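Local structure of GP37 (Pseudomonas phage phikz, 5FT0) at residues 76-79 and 80-84; 98-101 and 102-105; 116-119 and 120-123; 175-178 and 179-183. The protein inhibits the bacterial RNA degradosome during phage infection, probably by acting on its ribonuclease RNase E. All coordinates share one frame; numbering follows the deposited sequence.

Contact 1 of 4, residues 76-79 and 80-84; sequences SRII and ADNLK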
ATOM      1  N   SER A  76       5.058   8.076  25.803  1.00 23.78           N
ATOM      2  CA  SER A  76       4.192   6.945  26.120  1.00 25.80           C
ATOM      3  C   SER A  76       3.877   6.113  24.883  1.00 28.15           C
ATOM      4  O   SER A  76       3.675   4.897  24.991  1.00 26.25           O
ATOM      5  CB  SER A  76       2.898   7.434  26.776  1.00 28.48           C
ATOM      6  OG  SER A  76       2.016   7.989  25.817  1.00 31.29           O
ATOM      7  N   ARG A  77       3.823   6.743  23.706  1.00 23.56           N
ATOM      8  CA  ARG A  77       3.635   5.982  22.475  1.00 25.33           C
ATOM      9  C   ARG A  77       4.904   5.227  22.094  1.00 30.14           C
ATOM     10  O   ARG A  77       4.834   4.116  21.557  1.00 27.33           O
ATOM     11  CB  ARG A  77       3.201   6.905  21.333  1.00 23.29           C
ATOM     12  CG  ARG A  77       1.887   7.663  21.565  1.00 27.68           C
ATOM     13  CD  ARG A  77       0.716   6.731  21.849  1.00 21.42           C
ATOM     14  NE  ARG A  77       0.434   5.821  20.737  1.00 25.86           N
ATOM     15  CZ  ARG A  77      -0.491   6.033  19.806  1.00 32.80           C
ATOM     16  NH1 ARG A  77      -1.231   7.132  19.842  1.00 26.01           N
ATOM     17  NH2 ARG A  77      -0.678   5.144  18.840  1.00 33.08           N
ATOM     18  N   ILE A  78       6.075   5.816  22.352  1.00 27.20           N
ATOM     19  CA  ILE A  78       7.326   5.125  22.056  1.00 27.98           C
ATOM     20  C   ILE A  78       7.512   3.934  22.990  1.00 30.19           C
ATOM     21  O   ILE A  78       7.937   2.853  22.564  1.00 27.60           O
ATOM     22  CB  ILE A  78       8.512   6.104  22.139  1.00 25.97           C
ATOM     23  CG1 ILE A  78       8.374   7.207  21.090  1.00 23.68           C
ATOM     24  CG2 ILE A  78       9.838   5.366  21.972  1.00 24.64           C
ATOM     25  CD1 ILE A  78       9.475   8.248  21.159  1.00 26.86           C
ATOM     26  N   ILE A  79       7.198   4.112  24.275  1.00 23.06           N
ATOM     27  CA  ILE A  79       7.293   3.010  25.228  1.00 27.03           C
ATOM     28  C   ILE A  79       6.378   1.867  24.808  1.00 34.71           C
ATOM     29  O   ILE A  79       6.801   0.706  24.724  1.00 28.78           O
ATOM     30  CB  ILE A  79       6.963   3.500  26.648  1.00 26.87           C
ATOM     31  CG1 ILE A  79       8.004   4.523  27.120  1.00 28.64           C
ATOM     32  CG2 ILE A  79       6.867   2.323  27.614  1.00 25.37           C
ATOM     33  CD1 ILE A  79       7.607   5.243  28.384  1.00 23.06           C
ATOM     34  N   ALA A  80       5.109   2.180  24.532  1.00 23.12           N
ATOM     35  CA  ALA A  80       4.168   1.150  24.100  1.00 24.64           C
ATOM     36  C   ALA A  80       4.627   0.487  22.807  1.00 25.72           C
ATOM     37  O   ALA A  80       4.457  -0.724  22.629  1.00 27.54           O
ATOM     38  CB  ALA A  80       2.773   1.751  23.933  1.00 22.49           C
ATOM     39  N   ASP A  81       5.220   1.266  21.898  1.00 27.41           N
ATOM     40  CA  ASP A  81       5.704   0.715  20.636  1.00 25.83           C
ATOM     41  C   ASP A  81       6.803  -0.321  20.839  1.00 34.94           C
ATOM     42  O   ASP A  81       6.974  -1.215  20.003  1.00 35.92           O
ATOM     43  CB  ASP A  81       6.218   1.842  19.738  1.00 37.96           C
ATOM     44  CG  ASP A  81       5.262   2.174  18.615  1.00 51.88           C
ATOM     45  OD1 ASP A  81       4.639   1.237  18.073  1.00 66.30           O
ATOM     46  OD2 ASP A  81       5.140   3.368  18.269  1.00 60.76           O
ATOM     47  N   ASN A  82       7.565  -0.217  21.924  1.00 28.51           N
ATOM     48  CA  ASN A  82       8.704  -1.098  22.131  1.00 29.74           C
ATOM     49  C   ASN A  82       8.411  -2.259  23.068  1.00 32.47           C
ATOM     50  O   ASN A  82       9.290  -3.106  23.266  1.00 33.39           O
ATOM     51  CB  ASN A  82       9.898  -0.294  22.653  1.00 28.74           C
ATOM     52  CG  ASN A  82      10.608   0.459  21.545  1.00 36.05           C
ATOM     53  OD1 ASN A  82      11.483  -0.088  20.875  1.00 36.11           O
ATOM     54  ND2 ASN A  82      10.220   1.713  21.334  1.00 27.84           N
ATOM     55  N   LEU A  83       7.204  -2.325  23.639  1.00 28.47           N
ATOM     56  CA  LEU A  83       6.811  -3.500  24.409  1.00 26.50           C
ATOM     57  C   LEU A  83       6.869  -4.763  23.563  1.00 31.18           C
ATOM     58  O   LEU A  83       7.133  -5.848  24.092  1.00 27.70           O
ATOM     59  CB  LEU A  83       5.402  -3.317  24.975  1.00 23.98           C
ATOM     60  CG  LEU A  83       5.234  -2.232  26.034  1.00 28.79           C
ATOM     61  CD1 LEU A  83       3.767  -2.097  26.434  1.00 30.01           C
ATOM     62  CD2 LEU A  83       6.105  -2.539  27.244  1.00 25.83           C
ATOM     63  N   LYS A  84       6.626  -4.638  22.256  1.00 27.30           N
ATOM     64  CA  LYS A  84       6.694  -5.779  21.351  1.00 28.83           C
ATOM     65  C   LYS A  84       8.058  -6.452  21.366  1.00 33.02           C
ATOM     66  O   LYS A  84       8.154  -7.639  21.038  1.00 32.96           O
ATOM     67  CB  LYS A  84       6.371  -5.337  19.922  1.00 35.14           C
ATOM     68  CG  LYS A  84       4.894  -5.245  19.611  1.00 47.97           C
ATOM     69  CD  LYS A  84       4.677  -4.527  18.290  1.00 50.94           C
ATOM     70  CE  LYS A  84       4.996  -3.047  18.428  1.00 52.96           C
ATOM     71  NZ  LYS A  84       5.238  -2.395  17.113  1.00 47.42           N
TER
HETATM   72  O   HOH W   1       1.889   3.584  17.345  1.00 51.25           O
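The carboxamide of Asn82 meets Ile78 from the preceding turn of helix 67-82: Ile78 O lies at its edge, only 8° out of the amide plane, and receives ND2 at 2.8 Å in a nearly straight bond. Alongside this bond, Ile78 CG2 rests 3.7 Å from Asn82 ND2, the two side chains pointing the same way. The other end of the amide is used too, since Asn82 OD1 accepts from the backbone N of His25, so both ends of the group are held and its rotation is fixed. With chi1 at -79°, CG sits beside the backbone N of Asn82, which folds the amide back. Ala80 and Asp81 keep regular i to i+4 bonds to Ser76 and Arg77, whereas Asn82 N bonds Ile79 O at 3.0 Å and reaches Ile78 O only weakly. Such a shift toward i+3 bonding is seen near the end of a helix, and here the asparagine amide takes over part of the bonding to Ile78 O. Two flat charged groups lie on another side: the guanidinium of Arg77, held by Tyr73 OH, and the carboxylate of Asp81; a water joins them weakly. Lys84 NZ, bonded to Asn108 OD1, adds a long salt bridge to Asp81 OD1 (3.8 Å). Ile79 and Ala80 pack on Val223 of strand 220-232. Leu83 tips back, bringing its CG to 3.6 Å from Ile79 O.

Contact 2 of 4, residues 98-101 and 102-105; sequences CGND and EYIS. With K (potassium ion), chain D.
Asn100 O is gripped by the potassium ion at 2.8 Å and, weakly, by Tyr103 N at 3.2 Å, the second bond closing a beta turn between helix 87-98 and strand 103-106. An Asx turn is laid over it: Asn100 OD1 accepts Glu102 N at 2.8 Å, the donor tilted 32° from the carbonyl plane. One residue therefore serves the loop with both its oxygens, the main-chain one facing the metal and the side-chain one holding the peptide of Glu102. Tyr103 O, 2.7 Å from the potassium, and Ile97 O complete the three protein ligands, so the ion joins the end of the helix to the start of the strand through carbonyl oxygens. Asn100 also lies over one face of the Tyr103 ring. Its CB makes a CH-pi contact 3.9 Å from the ring centroid, and the amide, with CG anti to the backbone N (chi1 -168°), spreads across the ring at 27° to its plane. The same amide reaches Asn169 OD1 on helix 158-187, which fixes its nitrogen where it crosses the tyrosine: ND2 stands 3.7 Å above the ring plane of Tyr103, over its centre.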
ATOM      1  N   CYS A  98       5.271 -18.733  14.364  1.00 52.62           N
ATOM      2  CA  CYS A  98       5.908 -19.963  13.905  1.00 49.68           C
ATOM      3  C   CYS A  98       4.999 -21.178  14.047  1.00 54.58           C
ATOM      4  O   CYS A  98       5.282 -22.219  13.446  1.00 59.03           O
ATOM      5  CB  CYS A  98       7.212 -20.199  14.669  1.00 47.75           C
ATOM      6  SG  CYS A  98       8.458 -18.909  14.436  1.00 60.78           S
ATOM      7  N   GLY A  99       3.924 -21.073  14.826  1.00 52.32           N
ATOM      8  CA  GLY A  99       2.974 -22.151  15.000  1.00 47.68           C
ATOM      9  C   GLY A  99       1.960 -22.306  13.891  1.00 50.50           C
ATOM     10  O   GLY A  99       1.050 -23.131  14.003  1.00 51.90           O
ATOM     11  N   ASN A 100       2.085 -21.528  12.819  1.00 52.50           N
ATOM     12  CA  ASN A 100       1.169 -21.612  11.687  1.00 51.58           C
ATOM     13  C   ASN A 100       1.913 -21.141  10.449  1.00 54.47           C
ATOM     14  O   ASN A 100       2.340 -19.984  10.387  1.00 53.59           O
ATOM     15  CB  ASN A 100      -0.084 -20.764  11.922  1.00 51.80           C
ATOM     16  CG  ASN A 100      -1.182 -21.039  10.906  1.00 53.98           C
ATOM     17  OD1 ASN A 100      -0.914 -21.386   9.754  1.00 55.21           O
ATOM     18  ND2 ASN A 100      -2.431 -20.887  11.334  1.00 50.60           N
ATOM     19  N   ASP A 101       2.064 -22.036   9.470  1.00 52.20           N
ATOM     20  CA  ASP A 101       2.767 -21.688   8.242  1.00 50.16           C
ATOM     21  C   ASP A 101       2.045 -20.609   7.449  1.00 44.49           C
ATOM     22  O   ASP A 101       2.689 -19.891   6.678  1.00 45.45           O
ATOM     23  CB  ASP A 101       2.957 -22.934   7.376  1.00 61.60           C
ATOM     24  CG  ASP A 101       3.785 -24.002   8.066  1.00 68.15           C
ATOM     25  OD1 ASP A 101       4.819 -23.654   8.676  1.00 70.38           O
ATOM     26  OD2 ASP A 101       3.396 -25.188   8.005  1.00 78.10           O
ATOM     27  N   GLU A 102       0.730 -20.475   7.626  1.00 41.46           N
ATOM     28  CA  GLU A 102      -0.025 -19.442   6.929  1.00 50.12           C
ATOM     29  C   GLU A 102       0.060 -18.083   7.613  1.00 49.10           C
ATOM     30  O   GLU A 102      -0.124 -17.060   6.943  1.00 49.40           O
ATOM     31  CB  GLU A 102      -1.489 -19.864   6.789  1.00 58.08           C
ATOM     32  CG  GLU A 102      -1.714 -20.937   5.733  1.00 57.76           C
ATOM     33  CD  GLU A 102      -3.183 -21.180   5.449  1.00 64.91           C
ATOM     34  OE1 GLU A 102      -3.815 -20.319   4.803  1.00 67.57           O
ATOM     35  OE2 GLU A 102      -3.706 -22.230   5.879  1.00 76.04           O
ATOM     36  N   TYR A 103       0.326 -18.048   8.918  1.00 43.08           N
ATOM     37  CA  TYR A 103       0.541 -16.783   9.610  1.00 38.88           C
ATOM     38  C   TYR A 103       1.844 -16.142   9.146  1.00 40.86           C
ATOM     39  O   TYR A 103       2.905 -16.772   9.184  1.00 45.30           O
ATOM     40  CB  TYR A 103       0.596 -16.992  11.123  1.00 37.14           C
ATOM     41  CG  TYR A 103      -0.734 -17.177  11.817  1.00 40.18           C
ATOM     42  CD1 TYR A 103      -1.932 -17.083  11.124  1.00 37.40           C
ATOM     43  CD2 TYR A 103      -0.785 -17.428  13.182  1.00 38.67           C
ATOM     44  CE1 TYR A 103      -3.146 -17.252  11.773  1.00 33.61           C
ATOM     45  CE2 TYR A 103      -1.986 -17.593  13.837  1.00 39.07           C
ATOM     46  CZ  TYR A 103      -3.163 -17.504  13.130  1.00 39.84           C
ATOM     47  OH  TYR A 103      -4.360 -17.670  13.792  1.00 40.89           O
ATOM     48  N   ILE A 104       1.765 -14.888   8.711  1.00 42.65           N
ATOM     49  CA  ILE A 104       2.950 -14.073   8.491  1.00 42.87           C
ATOM     50  C   ILE A 104       2.813 -12.813   9.334  1.00 43.66           C
ATOM     51  O   ILE A 104       1.711 -12.390   9.692  1.00 36.45           O
ATOM     52  CB  ILE A 104       3.177 -13.712   7.008  1.00 42.08           C
ATOM     53  CG1 ILE A 104       2.037 -12.838   6.485  1.00 42.01           C
ATOM     54  CG2 ILE A 104       3.338 -14.970   6.168  1.00 39.16           C
ATOM     55  CD1 ILE A 104       2.422 -11.994   5.290  1.00 50.49           C
ATOM     56  N   SER A 105       3.958 -12.219   9.656  1.00 42.01           N
ATOM     57  CA  SER A 105       4.021 -11.006  10.458  1.00 39.38           C
ATOM     58  C   SER A 105       4.556  -9.870   9.601  1.00 43.18           C
ATOM     59  O   SER A 105       5.577 -10.027   8.924  1.00 43.88           O
ATOM     60  CB  SER A 105       4.908 -11.203  11.690  1.00 42.46           C
ATOM     61  OG  SER A 105       5.138  -9.972  12.352  1.00 46.18           O
TER
HETATM   62  K     K D1258       4.769 -18.638   9.915  1.00 75.44           K

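Contact 3 of 4, residues 116-119 and 120-123; sequences DGVG and GNKL
Gly120, following Gly119 at the tip of a type I' beta turn, begins the return half of the hairpin between strands 109-115 and 122-132. Both glycines have positive phi, and at Gly120 the backbone leaves no room for a side chain beside the Gly119 carbonyl. Asn121 closes the turn: its N bonds Val118 O at 2.9 Å, well aligned at the hydrogen (161°) but arriving from above the carbonyl plane. Its side chain runs beside that of Val118 in the same direction, with ND2 3.5 Å from Val118 CG1. A chi1 of 66° puts CG1 between the backbone N and the carbonyl carbon of Val118, on the side where the amide lies. ND2 also comes within 3.1 Å of Val118 O, but its angle is too poor for a hydrogen bond. Next comes Lys122, where the strand starts; it and Leu123 pair antiparallel with a strand of the second subunit, which carries the sheet across the interface. Leu123 turns its end back to the outgoing arm, putting CD1 4.1 Å from the CA of Gly117, itself at positive phi (53°), and its backbone bonds Ile114 and Ala115. Between 116-119 and 120-123 the one hydrogen bond is Asn121 N to Val118 O. With Leu123 CD1 and Asn121 O crowding Gly117 and the Gly119 carbonyl crowding Gly120, the tight reversal depends on residues without side chains.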
ATOM      1  N   ASP A 116       1.381  -8.977  -2.979  1.00 53.38           N
ATOM      2  CA  ASP A 116       2.611  -8.224  -2.774  1.00 52.79           C
ATOM      3  C   ASP A 116       2.508  -6.771  -3.220  1.00 59.72           C
ATOM      4  O   ASP A 116       3.501  -6.042  -3.125  1.00 78.06           O
ATOM      5  CB  ASP A 116       3.776  -8.911  -3.490  1.00 59.62           C
ATOM      6  CG  ASP A 116       4.263 -10.147  -2.754  1.00 69.32           C
ATOM      7  OD1 ASP A 116       4.974  -9.991  -1.739  1.00 70.56           O
ATOM      8  OD2 ASP A 116       3.927 -11.271  -3.184  1.00 75.21           O
ATOM      9  N   GLY A 117       1.347  -6.347  -3.716  1.00 67.23           N
ATOM     10  CA  GLY A 117       1.052  -4.936  -3.922  1.00 66.39           C
ATOM     11  C   GLY A 117       2.092  -4.198  -4.735  1.00 69.67           C
ATOM     12  O   GLY A 117       2.612  -4.700  -5.739  1.00 75.24           O
ATOM     13  N   VAL A 118       2.408  -2.981  -4.294  1.00 75.40           N
ATOM     14  CA  VAL A 118       3.321  -2.088  -4.995  1.00 71.65           C
ATOM     15  C   VAL A 118       4.356  -1.559  -4.011  1.00 75.19           C
ATOM     16  O   VAL A 118       4.039  -1.282  -2.849  1.00 73.83           O
ATOM     17  CB  VAL A 118       2.559  -0.927  -5.678  1.00 72.10           C
ATOM     18  CG1 VAL A 118       1.910  -0.011  -4.643  1.00 68.26           C
ATOM     19  CG2 VAL A 118       3.485  -0.137  -6.589  1.00 72.68           C
ATOM     20  N   GLY A 119       5.602  -1.449  -4.476  1.00 75.51           N
ATOM     21  CA  GLY A 119       6.681  -0.812  -3.740  1.00 66.60           C
ATOM     22  C   GLY A 119       6.825  -1.183  -2.279  1.00 72.85           C
ATOM     23  O   GLY A 119       6.865  -0.302  -1.414  1.00 70.75           O
ATOM     24  N   GLY A 120       6.908  -2.478  -1.985  1.00 77.34           N
ATOM     25  CA  GLY A 120       7.087  -2.943  -0.627  1.00 71.08           C
ATOM     26  C   GLY A 120       5.814  -3.124   0.171  1.00 66.33           C
ATOM     27  O   GLY A 120       5.874  -3.660   1.286  1.00 66.45           O
ATOM     28  N   ASN A 121       4.670  -2.693  -0.350  1.00 67.47           N
ATOM     29  CA  ASN A 121       3.410  -2.914   0.340  1.00 65.80           C
ATOM     30  C   ASN A 121       3.054  -4.394   0.335  1.00 67.43           C
ATOM     31  O   ASN A 121       3.369  -5.129  -0.604  1.00 64.00           O
ATOM     32  CB  ASN A 121       2.280  -2.126  -0.319  1.00 69.60           C
ATOM     33  CG  ASN A 121       2.469  -0.628  -0.216  1.00 71.92           C
ATOM     34  OD1 ASN A 121       3.119  -0.130   0.704  1.00 71.36           O
ATOM     35  ND2 ASN A 121       1.900   0.102  -1.170  1.00 68.47           N
ATOM     36  N   LYS A 122       2.378  -4.830   1.392  1.00 61.53           N
ATOM     37  CA  LYS A 122       1.860  -6.186   1.472  1.00 58.19           C
ATOM     38  C   LYS A 122       0.379  -6.126   1.804  1.00 55.22           C
ATOM     39  O   LYS A 122      -0.019  -5.474   2.775  1.00 55.27           O
ATOM     40  CB  LYS A 122       2.611  -7.015   2.518  1.00 58.96           C
ATOM     41  CG  LYS A 122       4.007  -7.435   2.081  1.00 59.52           C
ATOM     42  CD  LYS A 122       4.616  -8.432   3.053  1.00 59.72           C
ATOM     43  N   LEU A 123      -0.434  -6.786   0.986  1.00 50.74           N
ATOM     44  CA  LEU A 123      -1.853  -6.949   1.269  1.00 48.89           C
ATOM     45  C   LEU A 123      -2.015  -8.198   2.124  1.00 49.68           C
ATOM     46  O   LEU A 123      -1.575  -9.286   1.733  1.00 41.13           O
ATOM     47  CB  LEU A 123      -2.667  -7.037  -0.022  1.00 46.61           C
ATOM     48  CG  LEU A 123      -3.065  -5.691  -0.643  1.00 51.95           C
ATOM     49  CD1 LEU A 123      -1.856  -4.860  -1.064  1.00 58.99           C
ATOM     50  CD2 LEU A 123      -4.001  -5.899  -1.822  1.00 51.99           C
TER

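Contact 4 of 4, residues 175-178 and 179-183; sequences ELIL and AYTDY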
ATOM      1  N   GLU A 175      -1.560 -17.922  25.248  1.00 36.52           N
ATOM      2  CA  GLU A 175      -0.331 -17.593  25.960  1.00 42.20           C
ATOM      3  C   GLU A 175       0.178 -16.205  25.593  1.00 38.24           C
ATOM      4  O   GLU A 175       0.829 -15.549  26.416  1.00 38.21           O
ATOM      5  CB  GLU A 175       0.741 -18.646  25.677  1.00 39.17           C
ATOM      6  CG  GLU A 175       0.445 -20.008  26.289  1.00 51.73           C
ATOM      7  CD  GLU A 175       0.340 -19.957  27.804  1.00 67.79           C
ATOM      8  OE1 GLU A 175       1.232 -19.359  28.446  1.00 63.75           O
ATOM      9  OE2 GLU A 175      -0.638 -20.511  28.353  1.00 68.57           O
ATOM     10  N   LEU A 176      -0.095 -15.746  24.368  1.00 36.65           N
ATOM     11  CA  LEU A 176       0.279 -14.388  23.988  1.00 29.93           C
ATOM     12  C   LEU A 176      -0.480 -13.365  24.822  1.00 31.84           C
ATOM     13  O   LEU A 176       0.112 -12.427  25.371  1.00 32.06           O
ATOM     14  CB  LEU A 176       0.020 -14.170  22.497  1.00 33.45           C
ATOM     15  CG  LEU A 176       0.104 -12.727  21.985  1.00 30.09           C
ATOM     16  CD1 LEU A 176       1.509 -12.178  22.161  1.00 25.40           C
ATOM     17  CD2 LEU A 176      -0.321 -12.648  20.526  1.00 30.39           C
ATOM     18  N   ILE A 177      -1.799 -13.536  24.933  1.00 31.54           N
ATOM     19  CA  ILE A 177      -2.603 -12.658  25.778  1.00 32.08           C
ATOM     20  C   ILE A 177      -2.126 -12.729  27.221  1.00 33.14           C
ATOM     21  O   ILE A 177      -1.979 -11.701  27.894  1.00 36.51           O
ATOM     22  CB  ILE A 177      -4.094 -13.024  25.659  1.00 25.52           C
ATOM     23  CG1 ILE A 177      -4.570 -12.867  24.213  1.00 36.85           C
ATOM     24  CG2 ILE A 177      -4.937 -12.181  26.613  1.00 23.49           C
ATOM     25  CD1 ILE A 177      -4.322 -11.492  23.635  1.00 37.72           C
ATOM     26  N   LEU A 178      -1.876 -13.944  27.715  1.00 34.14           N
ATOM     27  CA  LEU A 178      -1.436 -14.125  29.094  1.00 36.79           C
ATOM     28  C   LEU A 178      -0.120 -13.402  29.351  1.00 30.28           C
ATOM     29  O   LEU A 178       0.049 -12.742  30.382  1.00 33.00           O
ATOM     30  CB  LEU A 178      -1.295 -15.618  29.394  1.00 43.94           C
ATOM     31  CG  LEU A 178      -1.783 -16.138  30.746  1.00 56.18           C
ATOM     32  CD1 LEU A 178      -3.296 -16.008  30.851  1.00 50.70           C
ATOM     33  CD2 LEU A 178      -1.347 -17.583  30.937  1.00 59.38           C
ATOM     34  N   ALA A 179       0.824 -13.511  28.412  1.00 28.32           N
ATOM     35  CA  ALA A 179       2.120 -12.862  28.572  1.00 25.96           C
ATOM     36  C   ALA A 179       1.968 -11.351  28.708  1.00 29.39           C
ATOM     37  O   ALA A 179       2.587 -10.729  29.581  1.00 28.18           O
ATOM     38  CB  ALA A 179       3.025 -13.209  27.390  1.00 27.94           C
ATOM     39  N   TYR A 180       1.147 -10.742  27.849  1.00 29.06           N
ATOM     40  CA  TYR A 180       0.883  -9.313  27.972  1.00 26.23           C
ATOM     41  C   TYR A 180       0.133  -9.005  29.259  1.00 28.63           C
ATOM     42  O   TYR A 180       0.395  -7.985  29.907  1.00 31.86           O
ATOM     43  CB  TYR A 180       0.100  -8.812  26.757  1.00 25.08           C
ATOM     44  CG  TYR A 180       0.988  -8.422  25.604  1.00 25.92           C
ATOM     45  CD1 TYR A 180       1.467  -9.377  24.718  1.00 24.48           C
ATOM     46  CD2 TYR A 180       1.376  -7.104  25.422  1.00 26.00           C
ATOM     47  CE1 TYR A 180       2.292  -9.025  23.670  1.00 25.47           C
ATOM     48  CE2 TYR A 180       2.201  -6.741  24.378  1.00 26.80           C
ATOM     49  CZ  TYR A 180       2.659  -7.707  23.505  1.00 27.43           C
ATOM     50  OH  TYR A 180       3.482  -7.350  22.464  1.00 27.83           O
ATOM     51  N   THR A 181      -0.800  -9.879  29.644  1.00 27.76           N
ATOM     52  CA  THR A 181      -1.546  -9.675  30.882  1.00 25.47           C
ATOM     53  C   THR A 181      -0.619  -9.713  32.092  1.00 32.97           C
ATOM     54  O   THR A 181      -0.697  -8.853  32.976  1.00 29.85           O
ATOM     55  CB  THR A 181      -2.640 -10.734  31.012  1.00 32.79           C
ATOM     56  OG1 THR A 181      -3.500 -10.675  29.866  1.00 34.32           O
ATOM     57  CG2 THR A 181      -3.462 -10.500  32.271  1.00 33.66           C
ATOM     58  N   ASP A 182       0.275 -10.703  32.139  1.00 28.95           N
ATOM     59  CA  ASP A 182       1.206 -10.806  33.257  1.00 33.80           C
ATOM     60  C   ASP A 182       2.202  -9.654  33.255  1.00 30.97           C
ATOM     61  O   ASP A 182       2.503  -9.081  34.308  1.00 31.21           O
ATOM     62  CB  ASP A 182       1.936 -12.149  33.213  1.00 35.51           C
ATOM     63  CG  ASP A 182       1.025 -13.316  33.530  1.00 36.06           C
ATOM     64  OD1 ASP A 182      -0.058 -13.086  34.110  1.00 40.39           O
ATOM     65  OD2 ASP A 182       1.396 -14.462  33.205  1.00 43.61           O
ATOM     66  N   TYR A 183       2.726  -9.299  32.078  1.00 30.65           N
ATOM     67  CA  TYR A 183       3.718  -8.229  32.011  1.00 25.94           C
ATOM     68  C   TYR A 183       3.153  -6.920  32.548  1.00 28.35           C
ATOM     69  O   TYR A 183       3.801  -6.232  33.343  1.00 28.61           O
ATOM     70  CB  TYR A 183       4.216  -8.043  30.579  1.00 28.32           C
ATOM     71  CG  TYR A 183       5.397  -7.106  30.504  1.00 29.78           C
ATOM     72  CD1 TYR A 183       6.693  -7.583  30.634  1.00 22.84           C
ATOM     73  CD2 TYR A 183       5.216  -5.739  30.326  1.00 26.17           C
ATOM     74  CE1 TYR A 183       7.778  -6.731  30.578  1.00 28.95           C
ATOM     75  CE2 TYR A 183       6.297  -4.875  30.271  1.00 23.86           C
ATOM     76  CZ  TYR A 183       7.576  -5.378  30.397  1.00 26.79           C
ATOM     77  OH  TYR A 183       8.659  -4.528  30.348  1.00 26.85           O
TER
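Leu176 and Tyr180 stand side by side, one turn apart on helix 158-187, and point the same way. Leu176 CD1 comes to 3.6 Å from Tyr180 CE1, so the methyl meets the CD1-CE1 side of the ring. The phenol is turned so that Leu176 O lies at its edge, in plane, 3.4 Å from Tyr180 CD1; the same oxygen takes the regular helix bond from Tyr180 N. Beyond this pair the ring meets Phe225 of strand 220-232, their planes at about 30°, and Leu89 of helix 87-98 packs nearby, which sets this side of the helix against the protein's interior.

Ile177 and Thr181 are oriented differently, their side chains slanting across one another. Here the main link runs from side chain to backbone. With OG1 beside its own backbone N (chi1 -57°), Thr181 directs the hydroxyl back along the helix and donates it to Ile177 O at 2.7 Å. The donor stands above the carbonyl plane, 47° out of it, while Thr181 N reaches the same oxygen in that plane at 2.8 Å. One residue further on, Asp182 N bonds Leu178 O at 2.7 Å. Ile177 itself packs on Phe211 of strand 206-217.

Ile177 O thus accepts two donors, Thr181 N and OG1, and the second of these bonds gives the hydroxyl proton a partner inside the helix. Thr181 packs on Phe213 of strand 206-217, an apolar neighbour consistent with a hydroxyl whose proton is already bonded internally.

From the N terminus the four contacts come in series, none nested in or crossing another, and each is closed within a short continuous piece of chain. Contact 1 lies late in helix 67-82; contact 2 turns the chain from helix 87-98 into edge strand 103-106; contact 3 closes the hairpin loop before strand 122-132 of the same sheet and reaches the second subunit; contact 4 lies on the long helix 158-187. Contacts 1 and 4 touch, with Lys84 CA 3.7 Å from Tyr180 OH and Leu83 CD2 3.8 Å from Tyr183 CE2, which ties the segment at the end of helix 67-82 to helix 158-187. Contacts 3 and 4 lie on opposite sides of the chain's centre, about 31 Å apart between centres.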